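Local coordinates for protein putative xanthine dehydrogenase YAGS fad-binding subunit (Escherichia coli, PDB 5G5G) that probably oxidises aldehydes at a molybdenum centre held by pterin cytosine dinucleotide, as the cofactor-binding subunit of a periplasmic aldehyde oxidase, at residues R623-G628 and K688-L693; Y473-Q478 and W510-S515; M349-E354 and G694-S699. One frame throughout, in Å; residues are numbered along the deposited sequence.

Contact 1. Residues R623-G628 and K688-L693; sequences RSQVIG and KGVGEL. With MCN (pterin cytosine dinucleotide), chain Y; MOS (dioxothiomolybdenum(VI) ion), chain Z.
V690 lays its CG2 methyl across V626 of helix 619-638, with V690 CG2 and V626 CG2 3.9 Å apart and the two side chains crossing at about a right angle. The other methyl of V690 serves the cofactor. With chi1 at 81°, CG1 stands between the backbone N and the carbonyl carbon, and in this position V690 CG1 comes to 3.5 Å from C6 of the cytosine of MCN. A branched, compact residue suits the place because it has one methyl for the helix and another for the nucleotide. Next to V626 on the helix, Q625 brings its CG to 3.5 Å from the sugar oxygen O4D of MCN, and its bent chain places the amide end between the pterin and the backbone of G691, where the lack of a side chain permits the approach.

These residues line the cofactor site of the molybdopterin-binding domain, where backbone does most of the gripping. The cofactor phosphate oxygen O2A accepts from V690 N and from G691 N, each at 2.8 Å, and two adjacent amides thus pin one anionic oxygen. Further back, MCN N4 gives a hydrogen bond of 2.8 Å to K688 O, consistent with recognition of the cytosine amino group. At the other end of the loop E692 stretches toward the metal, its OE2 2.9 Å from O2 of the dioxothiomolybdenum ion. The same carboxylate is tethered by a salt bridge from OE1 to R440 and by the amide of A351 at OE2.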
loop_
_atom_site.group_PDB
_atom_site.type_symbol
_atom_site.label_atom_id
_atom_site.label_comp_id
_atom_site.label_asym_id
_atom_site.label_seq_id
_atom_site.Cartn_x
_atom_site.Cartn_y
_atom_site.Cartn_z
ATOM N N ARG C 623 -15.687 8.595 8.916
ATOM C CA ARG C 623 -14.417 9.061 9.455
ATOM C C ARG C 623 -13.268 8.143 8.997
ATOM O O ARG C 623 -12.217 8.629 8.600
ATOM C CB ARG C 623 -14.448 9.198 10.946
ATOM C CG ARG C 623 -13.083 9.583 11.501
ATOM C CD ARG C 623 -13.144 9.911 12.953
ATOM N NE ARG C 623 -11.787 10.205 13.449
ATOM C CZ ARG C 623 -10.911 9.258 13.766
ATOM N NH1 ARG C 623 -11.238 7.990 13.663
ATOM N NH2 ARG C 623 -9.707 9.588 14.206
ATOM N N SER C 624 -13.504 6.832 9.015
ATOM C CA SER C 624 -12.457 5.926 8.527
ATOM C C SER C 624 -12.042 6.204 7.102
ATOM O O SER C 624 -10.854 6.132 6.761
ATOM C CB SER C 624 -12.900 4.481 8.735
ATOM O OG SER C 624 -12.781 4.141 10.141
ATOM N N GLN C 625 -13.016 6.504 6.283
ATOM C CA GLN C 625 -12.708 6.826 4.926
ATOM C C GLN C 625 -11.767 8.033 4.793
ATOM O O GLN C 625 -10.909 8.061 3.987
ATOM C CB GLN C 625 -13.975 7.181 4.165
ATOM C CG GLN C 625 -14.813 5.987 3.779
ATOM C CD GLN C 625 -14.071 5.097 2.813
ATOM O OE1 GLN C 625 -13.556 4.071 3.191
ATOM N NE2 GLN C 625 -13.979 5.532 1.624
ATOM N N VAL C 626 -12.028 9.036 5.609
ATOM C CA VAL C 626 -11.290 10.268 5.539
ATOM C C VAL C 626 -9.888 10.128 6.141
ATOM O O VAL C 626 -8.918 10.627 5.565
ATOM C CB VAL C 626 -12.085 11.427 6.154
ATOM C CG1 VAL C 626 -11.291 12.697 6.071
ATOM C CG2 VAL C 626 -13.360 11.592 5.352
ATOM N N ILE C 627 -9.757 9.462 7.267
ATOM C CA ILE C 627 -8.407 9.224 7.791
ATOM C C ILE C 627 -7.607 8.337 6.842
ATOM O O ILE C 627 -6.415 8.511 6.692
ATOM C CB ILE C 627 -8.332 8.694 9.252
ATOM C CG1 ILE C 627 -8.912 7.272 9.366
ATOM C CG2 ILE C 627 -9.054 9.625 10.239
ATOM C CD1 ILE C 627 -8.731 6.675 10.744
ATOM N N GLY C 628 -8.297 7.432 6.175
ATOM C CA GLY C 628 -7.671 6.550 5.212
ATOM C C GLY C 628 -7.172 7.360 4.029
ATOM O O GLY C 628 -6.049 7.147 3.477
ATOM N N LYS C 688 -24.084 12.757 -0.035
ATOM C CA LYS C 688 -23.150 12.857 -1.174
ATOM C C LYS C 688 -21.903 12.025 -0.881
ATOM O O LYS C 688 -21.704 11.524 0.247
ATOM C CB LYS C 688 -22.799 14.326 -1.486
ATOM C CG LYS C 688 -24.023 15.100 -1.954
ATOM C CD LYS C 688 -23.717 16.567 -2.335
ATOM C CE LYS C 688 -23.329 17.362 -1.116
ATOM N NZ LYS C 688 -23.407 18.825 -1.476
ATOM N N GLY C 689 -21.028 11.882 -1.879
ATOM C CA GLY C 689 -19.844 11.066 -1.728
ATOM C C GLY C 689 -18.820 11.643 -0.771
ATOM O O GLY C 689 -18.715 12.859 -0.634
ATOM N N VAL C 690 -18.035 10.756 -0.166
ATOM C CA VAL C 690 -16.884 11.174 0.671
ATOM C C VAL C 690 -15.562 10.473 0.438
ATOM O O VAL C 690 -14.495 11.004 0.778
ATOM C CB VAL C 690 -17.236 11.108 2.157
ATOM C CG1 VAL C 690 -17.122 9.691 2.711
ATOM C CG2 VAL C 690 -16.432 12.142 2.963
ATOM N N GLY C 691 -15.637 9.258 -0.054
ATOM C CA GLY C 691 -14.451 8.397 -0.169
ATOM C C GLY C 691 -13.309 8.900 -1.047
ATOM O O GLY C 691 -12.161 8.506 -0.804
ATOM N N GLU C 692 -13.633 9.742 -2.039
ATOM C CA GLU C 692 -12.632 10.405 -2.871
ATOM C C GLU C 692 -12.311 11.808 -2.394
ATOM O O GLU C 692 -11.141 12.202 -2.373
ATOM C CB GLU C 692 -13.040 10.354 -4.338
ATOM C CG GLU C 692 -13.134 8.942 -4.931
ATOM C CD GLU C 692 -13.445 8.973 -6.427
ATOM O OE1 GLU C 692 -14.487 9.519 -6.834
ATOM O OE2 GLU C 692 -12.579 8.459 -7.177
ATOM N N LEU C 693 -13.342 12.536 -1.966
ATOM C CA LEU C 693 -13.203 13.875 -1.388
ATOM C C LEU C 693 -12.101 13.903 -0.328
ATOM O O LEU C 693 -11.291 14.820 -0.275
ATOM C CB LEU C 693 -14.532 14.324 -0.777
ATOM C CG LEU C 693 -14.402 15.632 0.022
ATOM C CD1 LEU C 693 -14.082 16.828 -0.878
ATOM C CD2 LEU C 693 -15.698 15.824 0.806
HETATM N N1 MCN Y . -20.259 7.406 3.698
HETATM C C2 MCN Y . -21.168 7.743 4.798
HETATM N N3 MCN Y . -21.984 8.908 4.242
HETATM C C4 MCN Y . -21.903 9.626 3.134
HETATM C C5 MCN Y . -20.977 9.006 2.124
HETATM C C6 MCN Y . -20.196 8.026 2.472
HETATM O O2 MCN Y . -21.299 7.270 5.802
HETATM N N4 MCN Y . -22.561 10.679 2.800
HETATM C "C1'" MCN Y . -19.262 6.434 4.118
HETATM C C2D MCN Y . -19.858 4.978 4.185
HETATM O "O2'" MCN Y . -19.118 4.200 5.123
HETATM C "C3'" MCN Y . -19.595 4.579 2.822
HETATM C C4D MCN Y . -18.173 5.104 2.327
HETATM O O4D MCN Y . -18.209 6.370 3.147
HETATM O "O3'" MCN Y . -19.599 3.142 2.498
HETATM C "C5'" MCN Y . -17.870 5.484 1.000
HETATM O "O5'" MCN Y . -18.992 5.903 0.259
HETATM P PA MCN Y . -18.757 6.707 -1.045
HETATM O O1A MCN Y . -20.090 6.729 -1.791
HETATM O O2A MCN Y . -18.021 7.967 -0.750
HETATM O O3A MCN Y . -17.694 5.741 -1.926
HETATM P PB MCN Y . -18.153 4.516 -2.814
HETATM O O1B MCN Y . -18.483 4.967 -4.171
HETATM O O2B MCN Y . -19.135 3.686 -2.055
HETATM O O3B MCN Y . -16.809 3.700 -2.761
HETATM C C10 MCN Y . -15.726 4.019 -3.734
HETATM C "C9'" MCN Y . -14.624 4.836 -3.161
HETATM C "C8'" MCN Y . -13.629 5.200 -4.393
HETATM S "S8'" MCN Y . -14.242 5.702 -5.870
HETATM C "C7'" MCN Y . -12.438 4.897 -4.216
HETATM S "S7'" MCN Y . -11.228 5.033 -5.525
HETATM C "C6'" MCN Y . -11.825 4.618 -2.810
HETATM C C7 MCN Y . -12.993 4.958 -1.767
HETATM O "O9'" MCN Y . -14.154 4.285 -2.041
HETATM N "N5'" MCN Y . -11.641 3.073 -2.818
HETATM C C4A MCN Y . -11.436 2.377 -1.508
HETATM N "N8'" MCN Y . -12.542 4.464 -0.448
HETATM C C4B MCN Y . -12.025 3.223 -0.327
HETATM N "N1'" MCN Y . -11.764 2.736 0.954
HETATM C "C2'" MCN Y . -11.459 1.393 1.200
HETATM N "N2'" MCN Y . -11.208 0.952 2.338
HETATM N "N3'" MCN Y . -10.952 0.722 0.121
HETATM C "C4'" MCN Y . -11.061 0.981 -1.235
HETATM O "O4'" MCN Y . -10.699 0.395 -2.274
HETATM MO MO MOS Z . -12.534 5.294 -7.410
HETATM S S MOS Z . -10.757 5.917 -8.761
HETATM O O1 MOS Z . -12.627 3.606 -7.988
HETATM O O2 MOS Z . -13.564 6.353 -8.896
#

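Contact 2. Residues Y473-Q478 and W510-S515; sequences YTILAQ and WGANTS. With MCN (pterin cytosine dinucleotide), chain Y.
The carbonyl oxygen of G511 is gripped twice by S515: S515 N donates at 2.9 Å, the ordinary helical bond, and S515 OG donates at 2.7 Å, arriving from the opposite face of the carbonyl plane. Serine suits this site because its short hydroxyl can fold back onto its own helix and present little polarity to the neighbouring one. Against it lies L476 of helix 472-484, whose CD2 methyl sits 3.5 Å from S515 O and 3.6 Å from S515 OG, a leucine tip packed on a serine whose hydroxyl is already engaged. One residue earlier, I475 turns CG1 into the space between its backbone N and carbonyl carbon, at a chi1 of 60°, and the extended branch carries CD1 onto A512. The fit is tight, with I475 CD1 only 3.4 Å from A512 CB; a small alanine suits so close an approach.

Helices 472-484 and 511-534 pack together in this way within the molybdopterin cofactor-binding domain, and the second of them points its N-terminal end at the diphosphate of MCN. A512 N donates to phosphate oxygen O1A at 2.7 Å, the N-H pointing nearly straight at it (162°), while G511 N reaches O1B on the other phosphate at 2.8 Å. The partial positive charge of a helix start would be expected to help hold these anionic groups. Lacking a side chain, G511 lets the second phosphate come right up to its backbone. T514 ties the first turn together further, its OG1 donating to W510 O at 2.6 Å from above the carbonyl plane, while W510 O also accepts from T514 N.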
loop_
_atom_site.group_PDB
_atom_site.type_symbol
_atom_site.label_atom_id
_atom_site.label_comp_id
_atom_site.label_asym_id
_atom_site.label_seq_id
_atom_site.Cartn_x
_atom_site.Cartn_y
_atom_site.Cartn_z
ATOM N N TYR C 473 -21.938 -2.658 3.425
ATOM C CA TYR C 473 -22.774 -3.629 4.185
ATOM C C TYR C 473 -23.561 -2.878 5.263
ATOM O O TYR C 473 -24.772 -3.069 5.415
ATOM C CB TYR C 473 -21.990 -4.733 4.881
ATOM C CG TYR C 473 -21.563 -5.871 3.959
ATOM C CD1 TYR C 473 -22.489 -6.878 3.579
ATOM C CD2 TYR C 473 -20.215 -6.017 3.545
ATOM C CE1 TYR C 473 -22.100 -7.942 2.784
ATOM C CE2 TYR C 473 -19.849 -7.071 2.729
ATOM C CZ TYR C 473 -20.787 -8.042 2.364
ATOM O OH TYR C 473 -20.429 -9.118 1.517
ATOM N N THR C 474 -22.833 -2.089 6.060
ATOM C CA THR C 474 -23.398 -1.428 7.208
ATOM C C THR C 474 -24.402 -0.322 6.873
ATOM O O THR C 474 -25.502 -0.305 7.389
ATOM C CB THR C 474 -22.267 -0.921 8.088
ATOM O OG1 THR C 474 -21.393 -2.019 8.294
ATOM C CG2 THR C 474 -22.775 -0.411 9.375
ATOM N N ILE C 475 -24.049 0.571 5.984
ATOM C CA ILE C 475 -24.968 1.625 5.604
ATOM C C ILE C 475 -26.225 1.158 4.867
ATOM O O ILE C 475 -27.294 1.747 5.038
ATOM C CB ILE C 475 -24.284 2.786 4.854
ATOM C CG1 ILE C 475 -23.616 2.321 3.539
ATOM C CG2 ILE C 475 -23.328 3.459 5.842
ATOM C CD1 ILE C 475 -23.322 3.460 2.546
ATOM N N LEU C 476 -26.115 0.064 4.108
ATOM C CA LEU C 476 -27.305 -0.524 3.507
ATOM C C LEU C 476 -28.191 -1.154 4.588
ATOM O O LEU C 476 -29.419 -0.990 4.538
ATOM C CB LEU C 476 -26.932 -1.562 2.441
ATOM C CG LEU C 476 -26.249 -0.915 1.213
ATOM C CD1 LEU C 476 -25.499 -1.930 0.361
ATOM C CD2 LEU C 476 -27.251 -0.225 0.310
ATOM N N ALA C 477 -27.584 -1.811 5.595
ATOM C CA ALA C 477 -28.368 -2.319 6.742
ATOM C C ALA C 477 -29.063 -1.177 7.506
ATOM O O ALA C 477 -30.256 -1.239 7.836
ATOM C CB ALA C 477 -27.485 -3.142 7.668
ATOM N N GLN C 478 -28.335 -0.094 7.713
ATOM C CA GLN C 478 -28.903 1.055 8.425
ATOM C C GLN C 478 -30.109 1.652 7.695
ATOM O O GLN C 478 -31.131 2.049 8.345
ATOM C CB GLN C 478 -27.864 2.110 8.673
ATOM C CG GLN C 478 -26.746 1.691 9.644
ATOM C CD GLN C 478 -25.592 2.707 9.664
ATOM O OE1 GLN C 478 -24.520 2.501 9.082
ATOM N NE2 GLN C 478 -25.819 3.837 10.332
ATOM N N TRP C 510 -19.898 7.536 -5.798
ATOM C CA TRP C 510 -21.366 7.565 -5.922
ATOM C C TRP C 510 -21.994 6.381 -5.188
ATOM O O TRP C 510 -23.222 6.276 -5.109
ATOM C CB TRP C 510 -21.860 7.594 -7.369
ATOM C CG TRP C 510 -21.433 6.406 -8.227
ATOM C CD1 TRP C 510 -21.607 5.063 -7.952
ATOM C CD2 TRP C 510 -20.789 6.466 -9.496
ATOM N NE1 TRP C 510 -21.082 4.297 -8.977
ATOM C CE2 TRP C 510 -20.590 5.132 -9.938
ATOM C CE3 TRP C 510 -20.283 7.521 -10.283
ATOM C CZ2 TRP C 510 -19.904 4.822 -11.135
ATOM C CZ3 TRP C 510 -19.621 7.211 -11.534
ATOM C CH2 TRP C 510 -19.452 5.874 -11.928
ATOM N N GLY C 511 -21.148 5.463 -4.711
ATOM C CA GLY C 511 -21.662 4.174 -4.219
ATOM C C GLY C 511 -22.600 4.255 -3.032
ATOM O O GLY C 511 -23.666 3.605 -3.042
ATOM N N ALA C 512 -22.199 4.988 -1.978
ATOM C CA ALA C 512 -23.049 5.067 -0.785
ATOM C C ALA C 512 -24.414 5.662 -1.074
ATOM O O ALA C 512 -25.463 5.116 -0.715
ATOM C CB ALA C 512 -22.389 5.886 0.278
ATOM N N ASN C 513 -24.389 6.821 -1.711
ATOM C CA ASN C 513 -25.614 7.518 -2.003
ATOM C C ASN C 513 -26.537 6.760 -2.970
ATOM O O ASN C 513 -27.713 6.635 -2.723
ATOM C CB ASN C 513 -25.271 8.914 -2.558
ATOM C CG ASN C 513 -26.500 9.777 -2.769
ATOM O OD1 ASN C 513 -27.454 9.704 -1.992
ATOM N ND2 ASN C 513 -26.531 10.504 -3.878
ATOM N N THR C 514 -25.994 6.220 -4.053
ATOM C CA THR C 514 -26.810 5.539 -5.046
ATOM C C THR C 514 -27.317 4.168 -4.491
ATOM O O THR C 514 -28.489 3.863 -4.682
ATOM C CB THR C 514 -26.076 5.327 -6.363
ATOM O OG1 THR C 514 -24.905 4.542 -6.169
ATOM C CG2 THR C 514 -25.714 6.656 -7.025
ATOM N N SER C 515 -26.466 3.383 -3.847
ATOM C CA SER C 515 -26.842 2.062 -3.385
ATOM C C SER C 515 -27.944 2.183 -2.283
ATOM O O SER C 515 -28.939 1.436 -2.293
ATOM C CB SER C 515 -25.648 1.241 -2.903
ATOM O OG SER C 515 -25.047 1.707 -1.721
HETATM N N1 MCN Y . -20.259 7.406 3.698
HETATM C C2 MCN Y . -21.168 7.743 4.798
HETATM N N3 MCN Y . -21.984 8.908 4.242
HETATM C C4 MCN Y . -21.903 9.626 3.134
HETATM C C5 MCN Y . -20.977 9.006 2.124
HETATM C C6 MCN Y . -20.196 8.026 2.472
HETATM O O2 MCN Y . -21.299 7.270 5.802
HETATM N N4 MCN Y . -22.561 10.679 2.800
HETATM C "C1'" MCN Y . -19.262 6.434 4.118
HETATM C C2D MCN Y . -19.858 4.978 4.185
HETATM O "O2'" MCN Y . -19.118 4.200 5.123
HETATM C "C3'" MCN Y . -19.595 4.579 2.822
HETATM C C4D MCN Y . -18.173 5.104 2.327
HETATM O O4D MCN Y . -18.209 6.370 3.147
HETATM O "O3'" MCN Y . -19.599 3.142 2.498
HETATM C "C5'" MCN Y . -17.870 5.484 1.000
HETATM O "O5'" MCN Y . -18.992 5.903 0.259
HETATM P PA MCN Y . -18.757 6.707 -1.045
HETATM O O1A MCN Y . -20.090 6.729 -1.791
HETATM O O2A MCN Y . -18.021 7.967 -0.750
HETATM O O3A MCN Y . -17.694 5.741 -1.926
HETATM P PB MCN Y . -18.153 4.516 -2.814
HETATM O O1B MCN Y . -18.483 4.967 -4.171
HETATM O O2B MCN Y . -19.135 3.686 -2.055
HETATM O O3B MCN Y . -16.809 3.700 -2.761
HETATM C C10 MCN Y . -15.726 4.019 -3.734
HETATM C "C9'" MCN Y . -14.624 4.836 -3.161
HETATM C "C8'" MCN Y . -13.629 5.200 -4.393
HETATM S "S8'" MCN Y . -14.242 5.702 -5.870
HETATM C "C7'" MCN Y . -12.438 4.897 -4.216
HETATM S "S7'" MCN Y . -11.228 5.033 -5.525
HETATM C "C6'" MCN Y . -11.825 4.618 -2.810
HETATM C C7 MCN Y . -12.993 4.958 -1.767
HETATM O "O9'" MCN Y . -14.154 4.285 -2.041
HETATM N "N5'" MCN Y . -11.641 3.073 -2.818
HETATM C C4A MCN Y . -11.436 2.377 -1.508
HETATM N "N8'" MCN Y . -12.542 4.464 -0.448
HETATM C C4B MCN Y . -12.025 3.223 -0.327
HETATM N "N1'" MCN Y . -11.764 2.736 0.954
HETATM C "C2'" MCN Y . -11.459 1.393 1.200
HETATM N "N2'" MCN Y . -11.208 0.952 2.338
HETATM N "N3'" MCN Y . -10.952 0.722 0.121
HETATM C "C4'" MCN Y . -11.061 0.981 -1.235
HETATM O "O4'" MCN Y . -10.699 0.395 -2.274
#

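Contact 3. Residues M349-E354 and G694-S699; sequences MRAPGE and GLCGVS. With MOS (dioxothiomolybdenum(VI) ion), chain Z; MCN (pterin cytosine dinucleotide), chain Y.
The loop 349-354, part of the wall of the molybdenum pocket, meets the run 694-699 that leads into helix 698-710, and R350 runs from this contact to the cofactor. Its CG is anti to the backbone N (chi1 -163°) and the chain runs out straight to NE, threading between two neighbours: R350 CB is 3.9 Å from L695 CD2 and, on the opposite side, 3.8 Å from the dithiolene sulfur S7' of MCN. The guanidinium then lies with one face toward the pterin, where R350 NH2 is 3.4 Å from MCN N8', over the rim and not the centre of the group. Its NE is hydrogen-bonded to G691 O, which helps to set its rotation. A long, flexible arginine suits this place, with an aliphatic stem for the leucine and the sulfur and a flat charged end for the pterin.

L695 also pushes its CD2 methyl to 3.3 Å from R350 O, an oxygen that accepts a hydrogen bond from R282. Near the metal, P352 CD is 3.5 Å from the sulfur ligand of the dioxothiomolybdenum ion. G353 and G697 each occupy the N-cap position of the helix that follows, with positive phi angles that glycine adopts readily. C696, with its small, weakly polar side chain, suits a place where its sulfur packs against both A351 and E354. E354 CB lies 3.8 Å from C696 SG, while its bent chain carries the carboxylate away to a salt bridge with R440, and A351 CB touches C696 SG from the loop at 3.6 Å.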
loop_
_atom_site.group_PDB
_atom_site.type_symbol
_atom_site.label_atom_id
_atom_site.label_comp_id
_atom_site.label_asym_id
_atom_site.label_seq_id
_atom_site.Cartn_x
_atom_site.Cartn_y
_atom_site.Cartn_z
ATOM N N MET C 349 -7.290 6.086 -10.276
ATOM C CA MET C 349 -6.899 5.884 -8.911
ATOM C C MET C 349 -7.599 6.971 -8.093
ATOM O O MET C 349 -7.824 8.076 -8.613
ATOM C CB MET C 349 -5.401 5.947 -8.748
ATOM C CG MET C 349 -4.917 5.753 -7.327
ATOM S SD MET C 349 -3.102 5.506 -7.286
ATOM C CE MET C 349 -2.666 5.768 -5.579
ATOM N N ARG C 350 -7.953 6.593 -6.877
ATOM C CA ARG C 350 -8.759 7.421 -5.919
ATOM C C ARG C 350 -8.732 8.911 -6.260
ATOM O O ARG C 350 -7.681 9.543 -6.180
ATOM C CB ARG C 350 -8.268 7.167 -4.514
ATOM C CG ARG C 350 -9.264 7.630 -3.429
ATOM C CD ARG C 350 -8.727 7.178 -2.097
ATOM N NE ARG C 350 -9.710 7.318 -1.036
ATOM C CZ ARG C 350 -9.664 6.720 0.163
ATOM N NH1 ARG C 350 -8.635 5.981 0.503
ATOM N NH2 ARG C 350 -10.636 6.914 1.047
ATOM N N ALA C 351 -9.889 9.436 -6.635
ATOM C CA ALA C 351 -10.075 10.843 -7.100
ATOM C C ALA C 351 -9.243 11.122 -8.357
ATOM O O ALA C 351 -8.421 12.051 -8.409
ATOM C CB ALA C 351 -9.777 11.855 -5.993
ATOM N N PRO C 352 -9.525 10.388 -9.431
ATOM C CA PRO C 352 -8.830 10.648 -10.679
ATOM C C PRO C 352 -9.069 12.089 -11.104
ATOM O O PRO C 352 -10.211 12.593 -11.000
ATOM C CB PRO C 352 -9.488 9.698 -11.692
ATOM C CG PRO C 352 -10.643 9.109 -10.992
ATOM C CD PRO C 352 -10.512 9.304 -9.545
ATOM N N GLY C 353 -7.979 12.718 -11.498
ATOM C CA GLY C 353 -8.014 14.106 -11.920
ATOM C C GLY C 353 -7.910 15.066 -10.752
ATOM O O GLY C 353 -6.964 15.867 -10.700
ATOM N N GLU C 354 -8.876 15.054 -9.813
ATOM C CA GLU C 354 -8.805 16.003 -8.702
ATOM C C GLU C 354 -7.615 15.776 -7.800
ATOM O O GLU C 354 -7.004 16.726 -7.315
ATOM C CB GLU C 354 -10.106 16.001 -7.865
ATOM C CG GLU C 354 -11.130 17.002 -8.363
ATOM C CD GLU C 354 -11.920 16.549 -9.556
ATOM O OE1 GLU C 354 -11.821 15.391 -9.999
ATOM O OE2 GLU C 354 -12.678 17.400 -10.061
ATOM N N GLY C 694 -12.055 12.857 0.490
ATOM C CA GLY C 694 -11.132 12.831 1.598
ATOM C C GLY C 694 -9.714 13.010 1.209
ATOM O O GLY C 694 -8.908 13.465 2.033
ATOM N N LEU C 695 -9.354 12.516 0.022
ATOM C CA LEU C 695 -7.991 12.650 -0.493
ATOM C C LEU C 695 -7.650 14.030 -1.107
ATOM O O LEU C 695 -6.512 14.450 -1.148
ATOM C CB LEU C 695 -7.764 11.567 -1.558
ATOM C CG LEU C 695 -6.429 11.500 -2.245
ATOM C CD1 LEU C 695 -5.328 11.285 -1.234
ATOM C CD2 LEU C 695 -6.378 10.371 -3.266
ATOM N N CYS C 696 -8.667 14.665 -1.653
ATOM C CA CYS C 696 -8.550 15.870 -2.443
ATOM C C CYS C 696 -8.039 17.024 -1.624
ATOM O O CYS C 696 -8.681 17.411 -0.628
ATOM C CB CYS C 696 -9.904 16.208 -3.006
ATOM S SG CYS C 696 -10.483 14.958 -4.235
ATOM N N GLY C 697 -6.887 17.573 -2.030
ATOM C CA GLY C 697 -6.250 18.639 -1.283
ATOM C C GLY C 697 -5.262 18.253 -0.182
ATOM O O GLY C 697 -4.496 19.094 0.278
ATOM N N VAL C 698 -5.222 16.986 0.215
ATOM C CA VAL C 698 -4.385 16.592 1.337
ATOM C C VAL C 698 -2.898 16.832 1.042
ATOM O O VAL C 698 -2.167 17.404 1.863
ATOM C CB VAL C 698 -4.582 15.089 1.721
ATOM C CG1 VAL C 698 -3.531 14.628 2.720
ATOM C CG2 VAL C 698 -6.004 14.871 2.303
ATOM N N SER C 699 -2.455 16.362 -0.108
ATOM C CA SER C 699 -1.031 16.407 -0.414
ATOM C C SER C 699 -0.546 17.858 -0.507
ATOM O O SER C 699 0.565 18.177 -0.088
ATOM C CB SER C 699 -0.740 15.667 -1.730
ATOM O OG SER C 699 -1.107 14.313 -1.571
HETATM MO MO MOS Z . -12.534 5.294 -7.410
HETATM S S MOS Z . -10.757 5.917 -8.761
HETATM O O1 MOS Z . -12.627 3.606 -7.988
HETATM O O2 MOS Z . -13.564 6.353 -8.896
HETATM N N1 MCN Y . -20.259 7.406 3.698
HETATM C C2 MCN Y . -21.168 7.743 4.798
HETATM N N3 MCN Y . -21.984 8.908 4.242
HETATM C C4 MCN Y . -21.903 9.626 3.134
HETATM C C5 MCN Y . -20.977 9.006 2.124
HETATM C C6 MCN Y . -20.196 8.026 2.472
HETATM O O2 MCN Y . -21.299 7.270 5.802
HETATM N N4 MCN Y . -22.561 10.679 2.800
HETATM C "C1'" MCN Y . -19.262 6.434 4.118
HETATM C C2D MCN Y . -19.858 4.978 4.185
HETATM O "O2'" MCN Y . -19.118 4.200 5.123
HETATM C "C3'" MCN Y . -19.595 4.579 2.822
HETATM C C4D MCN Y . -18.173 5.104 2.327
HETATM O O4D MCN Y . -18.209 6.370 3.147
HETATM O "O3'" MCN Y . -19.599 3.142 2.498
HETATM C "C5'" MCN Y . -17.870 5.484 1.000
HETATM O "O5'" MCN Y . -18.992 5.903 0.259
HETATM P PA MCN Y . -18.757 6.707 -1.045
HETATM O O1A MCN Y . -20.090 6.729 -1.791
HETATM O O2A MCN Y . -18.021 7.967 -0.750
HETATM O O3A MCN Y . -17.694 5.741 -1.926
HETATM P PB MCN Y . -18.153 4.516 -2.814
HETATM O O1B MCN Y . -18.483 4.967 -4.171
HETATM O O2B MCN Y . -19.135 3.686 -2.055
HETATM O O3B MCN Y . -16.809 3.700 -2.761
HETATM C C10 MCN Y . -15.726 4.019 -3.734
HETATM C "C9'" MCN Y . -14.624 4.836 -3.161
HETATM C "C8'" MCN Y . -13.629 5.200 -4.393
HETATM S "S8'" MCN Y . -14.242 5.702 -5.870
HETATM C "C7'" MCN Y . -12.438 4.897 -4.216
HETATM S "S7'" MCN Y . -11.228 5.033 -5.525
HETATM C "C6'" MCN Y . -11.825 4.618 -2.810
HETATM C C7 MCN Y . -12.993 4.958 -1.767
HETATM O "O9'" MCN Y . -14.154 4.285 -2.041
HETATM N "N5'" MCN Y . -11.641 3.073 -2.818
HETATM C C4A MCN Y . -11.436 2.377 -1.508
HETATM N "N8'" MCN Y . -12.542 4.464 -0.448
HETATM C C4B MCN Y . -12.025 3.223 -0.327
HETATM N "N1'" MCN Y . -11.764 2.736 0.954
HETATM C "C2'" MCN Y . -11.459 1.393 1.200
HETATM N "N2'" MCN Y . -11.208 0.952 2.338
HETATM N "N3'" MCN Y . -10.952 0.722 0.121
HETATM C "C4'" MCN Y . -11.061 0.981 -1.235
HETATM O "O4'" MCN Y . -10.699 0.395 -2.274
#

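Along the chain, contact 3 opens first with 349-354, contact 2 follows entirely within the intervening stretch, then contact 1, and contact 3 closes last, its 694-699 continuing directly from the 688-693 of contact 1. Contacts 1 and 3 have centres about 10 Å apart and touch where 688-693 meets the loop 349-354; both reach the molybdenum ion. Contact 2 lies further off, its centre about 14 Å from that of contact 1 and about 21 Å from that of contact 3, on helices 472-484 and 511-534. All three touch MCN, so segments distant in sequence hold one cofactor: contact 2 at the diphosphate, contact 1 from cytosine and diphosphate to the metal, contact 3 at pterin and metal.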